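Local coordinates for putative oxidoreductase (Gluconobacter oxydans, PDB 3WJ7), which probably acts as an NAD(P)-dependent oxidoreductase of the short-chain dehydrogenase/reductase family, reducing carbonyl substrates, at residues 15-20 and 73-78; 80-85 and 120-125; 105-110 and 162-167; 175-180 and 238-243. All blocks are in the same frame, centred on the assembly; numbering follows the deposited sequence.

In the fold
Contacts 1, 2 and 4 all lie in one Rossmann-type sheet, while contact 3 joins two of the helices that cover it. Contacts 2 and 4 are true strand pairs, buried and bonded along the backbone, and strands 120-124 and 176-185 are themselves neighbours. Contact 1 is buried too, but it depends on apolar branches and a single parallel bridge where a turn leads into strand 78-83. Contact 3 is only partly buried: methyls and a methionine face the sheet, and arginines, a glutamate and a water lie farther out. H83 of contact 2 reaches T19 of contact 1 and T106 of contact 3, linking segment 15-20 and strand 78-83 to helix 95-115.

Contact 1 of 4, residues 15-20 and 73-78; sequences VTLVTG and PALKGV
V15 and V78 form a parallel beta bridge, their CA atoms 4.6 Å apart, at the point where 73-78 leaves its helical turn and becomes a strand. V78 CA offers a C-H to V15 O at 3.6 Å. Ahead of the bridge, L75 to V78 make a type II turn closed by V78 N to L75 O at 3.2 Å, with G77 at positive phi in its third position. R41 NH1 makes hydrogen bonds to the carbonyls of A74 and K76. The V15 side chain points at the turn, and its CG2 lies 3.6 Å from G77 O. L17 has CG anti to the backbone N (chi1 172°), and its CD2 meets L75 CD2 at 3.7 Å, the two leucines crossing at about a right angle, while L17 CB rests on V78 CG1 at 3.8 Å. L75 also packs on A112 and A113 of helix 95-115. Past V78 the pairing continues as regular backbone bonds, V15 with K79 and L17 with I80. The arrangement is that of a Rossmann fold, whose first strand, here 15-18, lies beside the fourth, 78-83, and runs into the glycine-rich TGxxGxxG dinucleotide-binding loop.

Contact 2 of 4, residues 80-85 and 120-125; sequences ILFHVA and KIIYCS
Residues 80-83 and 120-124 are the two parallel strands of a beta-alpha-beta unit of the Rossmann fold, paired in register from I80 with K120 to H83 with Y123. Their short axes run 4.7 Å apart and only 8° from parallel. Four backbone bonds join them: L81 N to K120 O at 2.9 Å, I122 N to L81 O, H83 N to I122 O, and C124 N to H83 O at 3.0 Å. L81 and I121 lie side by side, with L81 CB 4.1 Å from I121 CG1. H83 and Y123 both have CG anti to the backbone N, and the two side chains lie side by side, pointing the same way. H83 CD2 sits 3.5 Å from Y123 CE1, at the edge of the tyrosine ring and near its plane, while the ring planes are inclined at 42°. The imidazole is held at both nitrogens, ND1 by T19 OG1 and NE2 by T106 OG1, which fixes its rotation. On the other face F82 and I122 lie side by side, though the model is too tight there for finer detail. The C124 side chain is about 3 Å from a bound mercury ion. Strands 15-18 and 176-185 flank the pair, L109, M110 and A113 of helix 95-115 cover the L81, H83 and I121 face, and L231 of helix 220-233 covers I80, F82 and I122.

Contact 3 of 4, residues 105-110 and 162-167; sequences GTRNLM and EQEVLR
R107 reaches out from its helix with its chain extended from CG to NE and crosses the carboxylate of E164 obliquely. E164 OE2 lies beside the aliphatic part of the arginine, 3.2 Å from R107 CG. The oxygen is 3.6 Å from R107 NE but well out of the guanidinium plane, so the salt bridge is one of charge, with no N-H aimed at the oxygen; the two groups are turned 65° apart. R167, one turn after E164, is bent at chi3; its guanidinium lies near that of R107. The planes stand 76° apart, with R107 NE and R167 NH2 separated by 3.6 Å. E164 lies to one side of both and may offset the like charges; its place against R167 is doubtful in the model. Water 1 accepts from R107 NH2 at 3.1 Å and from R167 NH1 at 2.7 Å, lying in the plane of the R167 group. R167 NH1 also has a salt bridge to E171.

The two helices, 27° from parallel and 9.7 Å apart at their short axes, belong to one layer of the Rossmann sandwich. Helix 153-172 starts with a Y-x-x-x-K sequence, as in the catalytic helix of short-chain dehydrogenases. Nearer the sheet the contact becomes apolar. T106 and V165 cross at about a right angle, CG2 of T106 3.9 Å from CG2 of V165, while T106 OG1 turns to N102 O in its own helix. M110 CG approaches the same V165 methyl at 4.3 Å, and V165 continues onto Y123.

Contact 4 of 4, residues 175-180 and 238-243; sequences PAIIVN and EKYILG
Y240 lies across I177 of the neighbouring strand, with its ring edge toward I177 CG2 and the carbonyl of I178. CB stays near the backbone, 4.1 Å from I178 O. CG, anti to the carbonyl carbon (chi1 -53°), carries the ring, whose CD1 comes to 3.5 Å from I178 O. Next along, CE1 meets I177 CG2 at 3.8 Å. Both I178 O and the I177 methyl lie near the ring plane. At the tip, OH makes a hydrogen bond with K235 N, while K312 is a cation-pi partner of the ring.

The backbones beneath are parallel strands at the branched end of the Rossmann sheet, where 176-185 pairs with both 214-219 and 239-248. Their short axes cross at 25°. Four bonds alternate between them: I178 N to E238 O, Y240 N to I178 O at 2.7 Å, N180 N to Y240 O, and L242 N to N180 O at 2.8 Å. The last two donors sit above the carbonyl planes, the L242 donor by 54°.

On the Y240 face, V179 CG1 touches L242 CD1 at 3.7 Å, and H227 of helix 220-233 packs on both side chains. On the other face lie I178, N180, K239 and I241. I178 CB is 4.2 Å from K239 CG, before the lysine leads away toward E162, with which NZ makes a long, weak ion pair. E162, V165 and L166 of helix 153-172 lie over I178 on this face.

Contact 1 of 4, residues 15-20 and 73-78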
loop_
_atom_site.group_PDB
_atom_site.type_symbol
_atom_site.label_atom_id
_atom_site.label_comp_id
_atom_site.label_asym_id
_atom_site.label_seq_id
_atom_site.Cartn_x
_atom_site.Cartn_y
_atom_site.Cartn_z
ATOM N N VAL A 15 30.969 -13.026 21.776
ATOM C CA VAL A 15 29.885 -12.053 21.903
ATOM C C VAL A 15 28.568 -12.611 21.355
ATOM O O VAL A 15 28.550 -13.272 20.316
ATOM C CB VAL A 15 30.225 -10.719 21.219
ATOM C CG1 VAL A 15 29.083 -9.731 21.384
ATOM C CG2 VAL A 15 31.513 -10.153 21.783
ATOM N N THR A 16 27.493 -12.377 22.111
ATOM C CA THR A 16 26.128 -12.626 21.693
ATOM C C THR A 16 25.483 -11.274 21.280
ATOM O O THR A 16 25.386 -10.334 22.079
ATOM C CB THR A 16 25.413 -13.346 22.833
ATOM O OG1 THR A 16 26.017 -14.621 22.981
ATOM C CG2 THR A 16 23.935 -13.577 22.559
ATOM N N LEU A 17 25.133 -11.152 20.002
ATOM C CA LEU A 17 24.420 -9.951 19.507
ATOM C C LEU A 17 22.914 -10.208 19.524
ATOM O O LEU A 17 22.464 -11.184 18.931
ATOM C CB LEU A 17 24.872 -9.575 18.086
ATOM C CG LEU A 17 24.127 -8.453 17.303
ATOM C CD1 LEU A 17 24.365 -7.061 17.884
ATOM C CD2 LEU A 17 24.540 -8.437 15.839
ATOM N N VAL A 18 22.135 -9.364 20.203
ATOM C CA VAL A 18 20.673 -9.438 20.072
ATOM C C VAL A 18 20.150 -8.183 19.433
ATOM O O VAL A 18 20.624 -7.119 19.753
ATOM C CB VAL A 18 19.894 -9.799 21.380
ATOM C CG1 VAL A 18 20.780 -10.021 22.594
ATOM C CG2 VAL A 18 18.742 -8.835 21.638
ATOM N N THR A 19 19.227 -8.302 18.486
ATOM C CA THR A 19 18.627 -7.123 17.865
ATOM C C THR A 19 17.256 -7.015 18.456
ATOM O O THR A 19 16.812 -7.968 19.085
ATOM C CB THR A 19 18.416 -7.288 16.363
ATOM O OG1 THR A 19 17.436 -8.313 16.137
ATOM C CG2 THR A 19 19.725 -7.623 15.676
ATOM N N GLY A 20 16.564 -5.891 18.236
ATOM C CA GLY A 20 15.258 -5.693 18.824
ATOM C C GLY A 20 15.172 -5.701 20.353
ATOM O O GLY A 20 14.100 -5.944 20.908
ATOM N N PRO A 73 30.275 -3.847 11.319
ATOM C CA PRO A 73 30.794 -3.341 12.594
ATOM C C PRO A 73 30.129 -3.983 13.789
ATOM O O PRO A 73 30.796 -4.285 14.776
ATOM C CB PRO A 73 30.398 -1.860 12.562
ATOM C CG PRO A 73 30.423 -1.505 11.123
ATOM C CD PRO A 73 30.050 -2.748 10.358
ATOM N N ALA A 74 28.811 -4.153 13.729
ATOM C CA ALA A 74 28.091 -4.698 14.889
ATOM C C ALA A 74 28.315 -6.184 15.033
ATOM O O ALA A 74 28.242 -6.671 16.114
ATOM C CB ALA A 74 26.606 -4.441 14.782
ATOM N N LEU A 75 28.561 -6.895 13.935
ATOM C CA LEU A 75 28.761 -8.317 13.969
ATOM C C LEU A 75 30.259 -8.701 14.119
ATOM O O LEU A 75 30.606 -9.888 14.243
ATOM C CB LEU A 75 28.166 -8.961 12.705
ATOM C CG LEU A 75 26.655 -9.038 12.495
ATOM C CD1 LEU A 75 26.274 -8.819 11.027
ATOM C CD2 LEU A 75 26.091 -10.343 13.031
ATOM N N LYS A 76 31.155 -7.717 14.143
ATOM C CA LYS A 76 32.567 -8.060 14.433
ATOM C C LYS A 76 32.734 -8.744 15.800
ATOM O O LYS A 76 32.274 -8.237 16.823
ATOM C CB LYS A 76 33.448 -6.816 14.296
ATOM C CG LYS A 76 34.919 -7.032 14.566
ATOM C CD LYS A 76 35.669 -5.785 14.153
ATOM C CE LYS A 76 36.881 -5.578 15.037
ATOM N NZ LYS A 76 37.638 -4.403 14.534
ATOM N N GLY A 77 33.342 -9.930 15.795
ATOM C CA GLY A 77 33.649 -10.701 17.012
ATOM C C GLY A 77 32.462 -11.438 17.601
ATOM O O GLY A 77 32.517 -11.895 18.761
ATOM N N VAL A 78 31.377 -11.547 16.818
ATOM C CA VAL A 78 30.093 -12.134 17.296
ATOM C C VAL A 78 29.945 -13.642 16.983
ATOM O O VAL A 78 30.010 -14.039 15.846
ATOM C CB VAL A 78 28.878 -11.347 16.715
ATOM C CG1 VAL A 78 27.553 -12.057 17.008
ATOM C CG2 VAL A 78 28.873 -9.894 17.212
#

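Contact 2 of 4, residues 80-85 and 120-125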
loop_
_atom_site.group_PDB
_atom_site.type_symbol
_atom_site.label_atom_id
_atom_site.label_comp_id
_atom_site.label_asym_id
_atom_site.label_seq_id
_atom_site.Cartn_x
_atom_site.Cartn_y
_atom_site.Cartn_z
ATOM N N ILE A 80 27.197 -15.605 18.179
ATOM C CA ILE A 80 25.775 -15.946 18.271
ATOM C C ILE A 80 24.891 -14.700 18.090
ATOM O O ILE A 80 25.122 -13.621 18.685
ATOM C CB ILE A 80 25.423 -16.571 19.630
ATOM C CG1 ILE A 80 26.061 -17.968 19.802
ATOM C CG2 ILE A 80 23.922 -16.695 19.810
ATOM C CD1 ILE A 80 26.376 -18.237 21.258
ATOM N N LEU A 81 23.881 -14.884 17.255
ATOM C CA LEU A 81 22.953 -13.864 16.913
ATOM C C LEU A 81 21.523 -14.329 17.227
ATOM O O LEU A 81 21.074 -15.403 16.786
ATOM C CB LEU A 81 23.089 -13.508 15.441
ATOM C CG LEU A 81 21.955 -12.595 14.952
ATOM C CD1 LEU A 81 22.003 -11.223 15.643
ATOM C CD2 LEU A 81 21.999 -12.433 13.445
ATOM N N PHE A 82 20.852 -13.502 18.028
ATOM C CA PHE A 82 19.407 -13.534 18.244
ATOM C C PHE A 82 18.767 -12.390 17.467
ATOM O O PHE A 82 18.949 -11.224 17.826
ATOM C CB PHE A 82 19.085 -13.376 19.724
ATOM C CG PHE A 82 19.430 -14.560 20.520
ATOM C CD1 PHE A 82 18.466 -15.502 20.827
ATOM C CD2 PHE A 82 20.747 -14.771 20.944
ATOM C CE1 PHE A 82 18.793 -16.646 21.588
ATOM C CE2 PHE A 82 21.082 -15.904 21.677
ATOM C CZ PHE A 82 20.107 -16.839 22.015
ATOM N N HIS A 83 18.029 -12.708 16.420
ATOM C CA HIS A 83 17.338 -11.675 15.650
ATOM C C HIS A 83 15.926 -11.573 16.153
ATOM O O HIS A 83 15.128 -12.427 15.859
ATOM C CB HIS A 83 17.298 -12.010 14.153
ATOM C CG HIS A 83 16.613 -10.958 13.328
ATOM N ND1 HIS A 83 16.419 -9.666 13.783
ATOM C CD2 HIS A 83 16.095 -10.998 12.075
ATOM C CE1 HIS A 83 15.805 -8.966 12.851
ATOM N NE2 HIS A 83 15.597 -9.753 11.808
ATOM N N VAL A 84 15.618 -10.556 16.926
ATOM C CA VAL A 84 14.235 -10.369 17.340
ATOM C C VAL A 84 13.636 -9.096 16.692
ATOM O O VAL A 84 14.259 -8.051 16.699
ATOM C CB VAL A 84 14.111 -10.278 18.869
ATOM C CG1 VAL A 84 12.625 -10.293 19.260
ATOM C CG2 VAL A 84 14.902 -11.397 19.558
ATOM N N ALA A 85 12.447 -9.192 16.109
ATOM C CA ALA A 85 11.767 -8.017 15.499
ATOM C C ALA A 85 11.732 -6.810 16.444
ATOM O O ALA A 85 11.432 -6.954 17.629
ATOM C CB ALA A 85 10.358 -8.396 15.091
ATOM N N LYS A 120 26.093 -19.343 15.097
ATOM C CA LYS A 120 24.707 -19.717 15.323
ATOM C C LYS A 120 23.755 -18.518 15.378
ATOM O O LYS A 120 24.061 -17.494 16.008
ATOM C CB LYS A 120 24.559 -20.604 16.554
ATOM C CG LYS A 120 23.357 -21.532 16.425
ATOM C CD LYS A 120 23.432 -22.682 17.425
ATOM C CE LYS A 120 24.092 -23.922 16.822
ATOM N NZ LYS A 120 23.704 -25.083 17.645
ATOM N N ILE A 121 22.612 -18.672 14.700
ATOM C CA ILE A 121 21.633 -17.625 14.572
ATOM C C ILE A 121 20.338 -18.173 15.093
ATOM O O ILE A 121 19.914 -19.270 14.726
ATOM C CB ILE A 121 21.496 -17.202 13.092
ATOM C CG1 ILE A 121 22.779 -16.534 12.655
ATOM C CG2 ILE A 121 20.352 -16.201 12.892
ATOM C CD1 ILE A 121 22.946 -16.466 11.158
ATOM N N ILE A 122 19.706 -17.440 15.986
ATOM C CA ILE A 122 18.354 -17.798 16.363
ATOM C C ILE A 122 17.429 -16.720 15.851
ATOM O O ILE A 122 17.557 -15.523 16.207
ATOM C CB ILE A 122 18.218 -17.896 17.859
ATOM C CG1 ILE A 122 19.009 -19.097 18.359
ATOM C CG2 ILE A 122 16.747 -18.005 18.301
ATOM C CD1 ILE A 122 19.220 -18.794 19.800
ATOM N N TYR A 123 16.507 -17.143 14.992
ATOM C CA TYR A 123 15.605 -16.239 14.371
ATOM C C TYR A 123 14.246 -16.275 15.054
ATOM O O TYR A 123 13.589 -17.348 15.144
ATOM C CB TYR A 123 15.451 -16.569 12.901
ATOM C CG TYR A 123 14.427 -15.660 12.267
ATOM C CD1 TYR A 123 14.581 -14.283 12.316
ATOM C CD2 TYR A 123 13.283 -16.169 11.707
ATOM C CE1 TYR A 123 13.647 -13.430 11.764
ATOM C CE2 TYR A 123 12.337 -15.337 11.145
ATOM C CZ TYR A 123 12.534 -13.971 11.181
ATOM O OH TYR A 123 11.617 -13.162 10.635
ATOM N N CYS A 124 13.814 -15.098 15.522
ATOM C CA CYS A 124 12.512 -14.985 16.141
ATOM C C CYS A 124 11.482 -14.721 15.105
ATOM O O CYS A 124 11.505 -13.702 14.436
ATOM C CB CYS A 124 12.481 -13.925 17.208
ATOM S SG CYS A 124 11.060 -14.161 18.342
ATOM N N SER A 125 10.559 -15.652 14.935
ATOM C CA SER A 125 9.536 -15.475 13.914
ATOM C C SER A 125 8.219 -15.481 14.632
ATOM O O SER A 125 8.128 -14.890 15.681
ATOM C CB SER A 125 9.664 -16.591 12.918
ATOM O OG SER A 125 8.507 -16.829 12.181
#

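Contact 3 of 4, residues 105-110 and 162-167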
loop_
_atom_site.group_PDB
_atom_site.type_symbol
_atom_site.label_atom_id
_atom_site.label_comp_id
_atom_site.label_asym_id
_atom_site.label_seq_id
_atom_site.Cartn_x
_atom_site.Cartn_y
_atom_site.Cartn_z
ATOM N N GLY A 105 15.376 -6.305 5.486
ATOM C CA GLY A 105 16.215 -6.077 6.671
ATOM C C GLY A 105 16.748 -7.382 7.259
ATOM O O GLY A 105 17.943 -7.520 7.575
ATOM N N THR A 106 15.846 -8.343 7.374
ATOM C CA THR A 106 16.149 -9.681 7.827
ATOM C C THR A 106 17.135 -10.392 6.889
ATOM O O THR A 106 18.028 -11.100 7.346
ATOM C CB THR A 106 14.820 -10.447 7.942
ATOM O OG1 THR A 106 14.093 -9.901 9.042
ATOM C CG2 THR A 106 14.997 -11.920 8.120
ATOM N N ARG A 107 16.938 -10.234 5.586
ATOM C CA ARG A 107 17.859 -10.755 4.610
ATOM C C ARG A 107 19.251 -10.070 4.812
ATOM O O ARG A 107 20.261 -10.762 4.970
ATOM C CB ARG A 107 17.291 -10.574 3.200
ATOM C CG ARG A 107 18.086 -11.240 2.085
ATOM C CD ARG A 107 17.599 -10.782 0.712
ATOM N NE ARG A 107 18.254 -11.517 -0.382
ATOM C CZ ARG A 107 18.020 -11.355 -1.698
ATOM N NH1 ARG A 107 17.114 -10.483 -2.166
ATOM N NH2 ARG A 107 18.700 -12.091 -2.573
ATOM N N ASN A 108 19.315 -8.741 4.888
ATOM C CA ASN A 108 20.607 -8.129 5.104
ATOM C C ASN A 108 21.281 -8.705 6.411
ATOM O O ASN A 108 22.475 -9.107 6.421
ATOM C CB ASN A 108 20.486 -6.596 5.109
ATOM C CG ASN A 108 20.015 -6.014 3.732
ATOM O OD1 ASN A 108 20.186 -6.641 2.687
ATOM N ND2 ASN A 108 19.424 -4.814 3.749
ATOM N N LEU A 109 20.520 -8.758 7.500
ATOM C CA LEU A 109 21.074 -9.199 8.725
ATOM C C LEU A 109 21.617 -10.629 8.564
ATOM O O LEU A 109 22.779 -10.907 8.940
ATOM C CB LEU A 109 20.045 -9.153 9.849
ATOM C CG LEU A 109 20.639 -9.591 11.191
ATOM C CD1 LEU A 109 21.741 -8.622 11.616
ATOM C CD2 LEU A 109 19.551 -9.662 12.254
ATOM N N MET A 110 20.789 -11.518 8.013
ATOM C CA MET A 110 21.184 -12.908 7.802
ATOM C C MET A 110 22.427 -13.064 6.902
ATOM O O MET A 110 23.355 -13.798 7.223
ATOM C CB MET A 110 20.011 -13.727 7.263
ATOM C CG MET A 110 18.831 -13.897 8.218
ATOM S SD MET A 110 19.162 -14.437 9.920
ATOM C CE MET A 110 18.873 -12.935 10.832
ATOM N N GLU A 162 9.936 -15.263 7.215
ATOM C CA GLU A 162 10.298 -16.622 7.586
ATOM C C GLU A 162 10.728 -17.392 6.325
ATOM O O GLU A 162 11.708 -18.139 6.377
ATOM C CB GLU A 162 9.194 -17.372 8.358
ATOM C CG GLU A 162 9.428 -18.881 8.358
ATOM C CD GLU A 162 8.494 -19.657 9.271
ATOM O OE1 GLU A 162 7.691 -20.484 8.776
ATOM O OE2 GLU A 162 8.547 -19.450 10.494
ATOM N N GLN A 163 10.022 -17.228 5.209
ATOM C CA GLN A 163 10.399 -17.984 3.993
ATOM C C GLN A 163 11.800 -17.614 3.548
ATOM O O GLN A 163 12.540 -18.483 3.106
ATOM C CB GLN A 163 9.416 -17.819 2.834
ATOM C CG GLN A 163 8.066 -18.505 3.050
ATOM C CD GLN A 163 8.185 -20.002 3.317
ATOM O OE1 GLN A 163 7.807 -20.481 4.374
ATOM N NE2 GLN A 163 8.722 -20.742 2.352
ATOM N N GLU A 164 12.171 -16.341 3.699
ATOM C CA GLU A 164 13.520 -15.922 3.397
ATOM C C GLU A 164 14.564 -16.675 4.219
ATOM O O GLU A 164 15.563 -17.141 3.695
ATOM C CB GLU A 164 13.689 -14.429 3.624
ATOM C CG GLU A 164 13.560 -13.610 2.371
ATOM C CD GLU A 164 14.884 -13.423 1.611
ATOM O OE1 GLU A 164 15.657 -14.408 1.376
ATOM O OE2 GLU A 164 15.141 -12.251 1.218
ATOM N N VAL A 165 14.346 -16.757 5.525
ATOM C CA VAL A 165 15.271 -17.458 6.361
ATOM C C VAL A 165 15.363 -18.917 5.882
ATOM O O VAL A 165 16.481 -19.433 5.699
ATOM C CB VAL A 165 14.897 -17.322 7.845
ATOM C CG1 VAL A 165 15.834 -18.170 8.686
ATOM C CG2 VAL A 165 14.971 -15.866 8.288
ATOM N N LEU A 166 14.224 -19.581 5.653
ATOM C CA LEU A 166 14.286 -20.986 5.169
ATOM C C LEU A 166 15.045 -21.128 3.831
ATOM O O LEU A 166 15.667 -22.179 3.588
ATOM C CB LEU A 166 12.908 -21.683 5.093
ATOM C CG LEU A 166 12.227 -21.808 6.453
ATOM C CD1 LEU A 166 10.742 -22.088 6.316
ATOM C CD2 LEU A 166 12.881 -22.848 7.336
ATOM N N ARG A 167 15.014 -20.090 2.989
ATOM C CA ARG A 167 15.696 -20.151 1.694
ATOM C C ARG A 167 17.198 -20.086 1.983
ATOM O O ARG A 167 17.963 -20.935 1.540
ATOM C CB ARG A 167 15.206 -19.026 0.745
ATOM C CG ARG A 167 15.559 -19.172 -0.750
ATOM C CD ARG A 167 15.564 -17.866 -1.587
ATOM N NE ARG A 167 15.850 -16.637 -0.830
ATOM C CZ ARG A 167 17.017 -15.969 -0.752
ATOM N NH1 ARG A 167 18.144 -16.363 -1.390
ATOM N NH2 ARG A 167 17.043 -14.876 0.009
HETATM O O HOH W 1 19.935 -14.418 -0.954
#

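Contact 4 of 4, residues 175-180 and 238-243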
loop_
_atom_site.group_PDB
_atom_site.type_symbol
_atom_site.label_atom_id
_atom_site.label_comp_id
_atom_site.label_asym_id
_atom_site.label_seq_id
_atom_site.Cartn_x
_atom_site.Cartn_y
_atom_site.Cartn_z
ATOM N N PRO A 175 23.389 -20.841 9.527
ATOM C CA PRO A 175 23.238 -21.783 10.629
ATOM C C PRO A 175 22.125 -21.328 11.574
ATOM O O PRO A 175 22.372 -21.059 12.758
ATOM C CB PRO A 175 24.606 -21.719 11.297
ATOM C CG PRO A 175 25.077 -20.328 11.018
ATOM C CD PRO A 175 24.632 -20.054 9.621
ATOM N N ALA A 176 20.919 -21.203 11.033
ATOM C CA ALA A 176 19.782 -20.625 11.781
ATOM C C ALA A 176 18.795 -21.659 12.318
ATOM O O ALA A 176 18.488 -22.682 11.663
ATOM C CB ALA A 176 19.050 -19.567 10.944
ATOM N N ILE A 177 18.334 -21.389 13.529
ATOM C CA ILE A 177 17.276 -22.127 14.174
ATOM C C ILE A 177 16.135 -21.137 14.325
ATOM O O ILE A 177 16.362 -20.000 14.759
ATOM C CB ILE A 177 17.745 -22.542 15.572
ATOM C CG1 ILE A 177 18.852 -23.602 15.471
ATOM C CG2 ILE A 177 16.568 -22.916 16.458
ATOM C CD1 ILE A 177 19.637 -23.890 16.759
ATOM N N ILE A 178 14.912 -21.562 13.985
ATOM C CA ILE A 178 13.724 -20.703 14.052
ATOM C C ILE A 178 12.780 -21.021 15.216
ATOM O O ILE A 178 12.384 -22.169 15.463
ATOM C CB ILE A 178 12.883 -20.785 12.766
ATOM C CG1 ILE A 178 13.766 -20.557 11.551
ATOM C CG2 ILE A 178 11.680 -19.809 12.824
ATOM C CD1 ILE A 178 13.029 -20.732 10.227
ATOM N N VAL A 179 12.329 -19.943 15.835
ATOM C CA VAL A 179 11.419 -19.940 16.940
ATOM C C VAL A 179 10.158 -19.145 16.477
ATOM O O VAL A 179 10.256 -18.149 15.737
ATOM C CB VAL A 179 12.254 -19.336 18.078
ATOM C CG1 VAL A 179 11.590 -18.229 18.853
ATOM C CG2 VAL A 179 12.900 -20.437 18.942
ATOM N N ASN A 180 8.983 -19.630 16.852
ATOM C CA ASN A 180 7.692 -19.055 16.518
ATOM C C ASN A 180 6.874 -18.834 17.820
ATOM O O ASN A 180 6.074 -19.673 18.217
ATOM C CB ASN A 180 6.924 -20.005 15.591
ATOM C CG ASN A 180 7.674 -20.333 14.294
ATOM O OD1 ASN A 180 7.355 -19.784 13.225
ATOM N ND2 ASN A 180 8.645 -21.242 14.367
ATOM N N GLU A 238 15.325 -26.244 11.975
ATOM C CA GLU A 238 14.039 -26.526 12.552
ATOM C C GLU A 238 13.370 -25.244 13.057
ATOM O O GLU A 238 14.054 -24.259 13.395
ATOM C CB GLU A 238 14.204 -27.491 13.726
ATOM C CG GLU A 238 14.861 -28.844 13.413
ATOM C CD GLU A 238 14.074 -29.677 12.410
ATOM O OE1 GLU A 238 14.651 -29.973 11.346
ATOM O OE2 GLU A 238 12.891 -30.010 12.668
ATOM N N LYS A 239 12.033 -25.269 13.077
ATOM C CA LYS A 239 11.184 -24.268 13.729
ATOM C C LYS A 239 10.648 -24.844 15.016
ATOM O O LYS A 239 10.309 -26.042 15.100
ATOM C CB LYS A 239 9.901 -23.985 12.927
ATOM C CG LYS A 239 10.018 -23.560 11.480
ATOM C CD LYS A 239 8.706 -23.974 10.822
ATOM C CE LYS A 239 8.320 -23.110 9.632
ATOM N NZ LYS A 239 7.737 -23.953 8.539
ATOM N N TYR A 240 10.440 -23.978 15.992
ATOM C CA TYR A 240 9.792 -24.427 17.215
ATOM C C TYR A 240 8.777 -23.436 17.667
ATOM O O TYR A 240 9.103 -22.281 17.892
ATOM C CB TYR A 240 10.831 -24.640 18.329
ATOM C CG TYR A 240 12.000 -25.541 17.987
ATOM C CD1 TYR A 240 13.119 -25.042 17.293
ATOM C CD2 TYR A 240 12.008 -26.882 18.377
ATOM C CE1 TYR A 240 14.207 -25.863 16.985
ATOM C CE2 TYR A 240 13.091 -27.714 18.075
ATOM C CZ TYR A 240 14.184 -27.208 17.391
ATOM O OH TYR A 240 15.248 -28.019 17.102
ATOM N N ILE A 241 7.528 -23.870 17.771
ATOM C CA ILE A 241 6.438 -23.021 18.314
ATOM C C ILE A 241 6.666 -22.771 19.807
ATOM O O ILE A 241 6.931 -23.699 20.552
ATOM C CB ILE A 241 5.058 -23.690 18.123
ATOM C CG1 ILE A 241 4.680 -23.701 16.646
ATOM C CG2 ILE A 241 3.976 -22.952 18.899
ATOM C CD1 ILE A 241 3.760 -24.812 16.227
ATOM N N LEU A 242 6.575 -21.524 20.243
ATOM C CA LEU A 242 6.727 -21.223 21.635
ATOM C C LEU A 242 5.421 -20.683 22.142
ATOM O O LEU A 242 5.281 -19.486 22.310
ATOM C CB LEU A 242 7.859 -20.229 21.851
ATOM C CG LEU A 242 9.315 -20.657 21.531
ATOM C CD1 LEU A 242 10.303 -19.573 21.999
ATOM C CD2 LEU A 242 9.737 -22.070 22.082
ATOM N N GLY A 243 4.444 -21.566 22.373
ATOM C CA GLY A 243 3.112 -21.150 22.835
ATOM C C GLY A 243 2.981 -21.322 24.327
ATOM O O GLY A 243 3.906 -21.807 24.968
#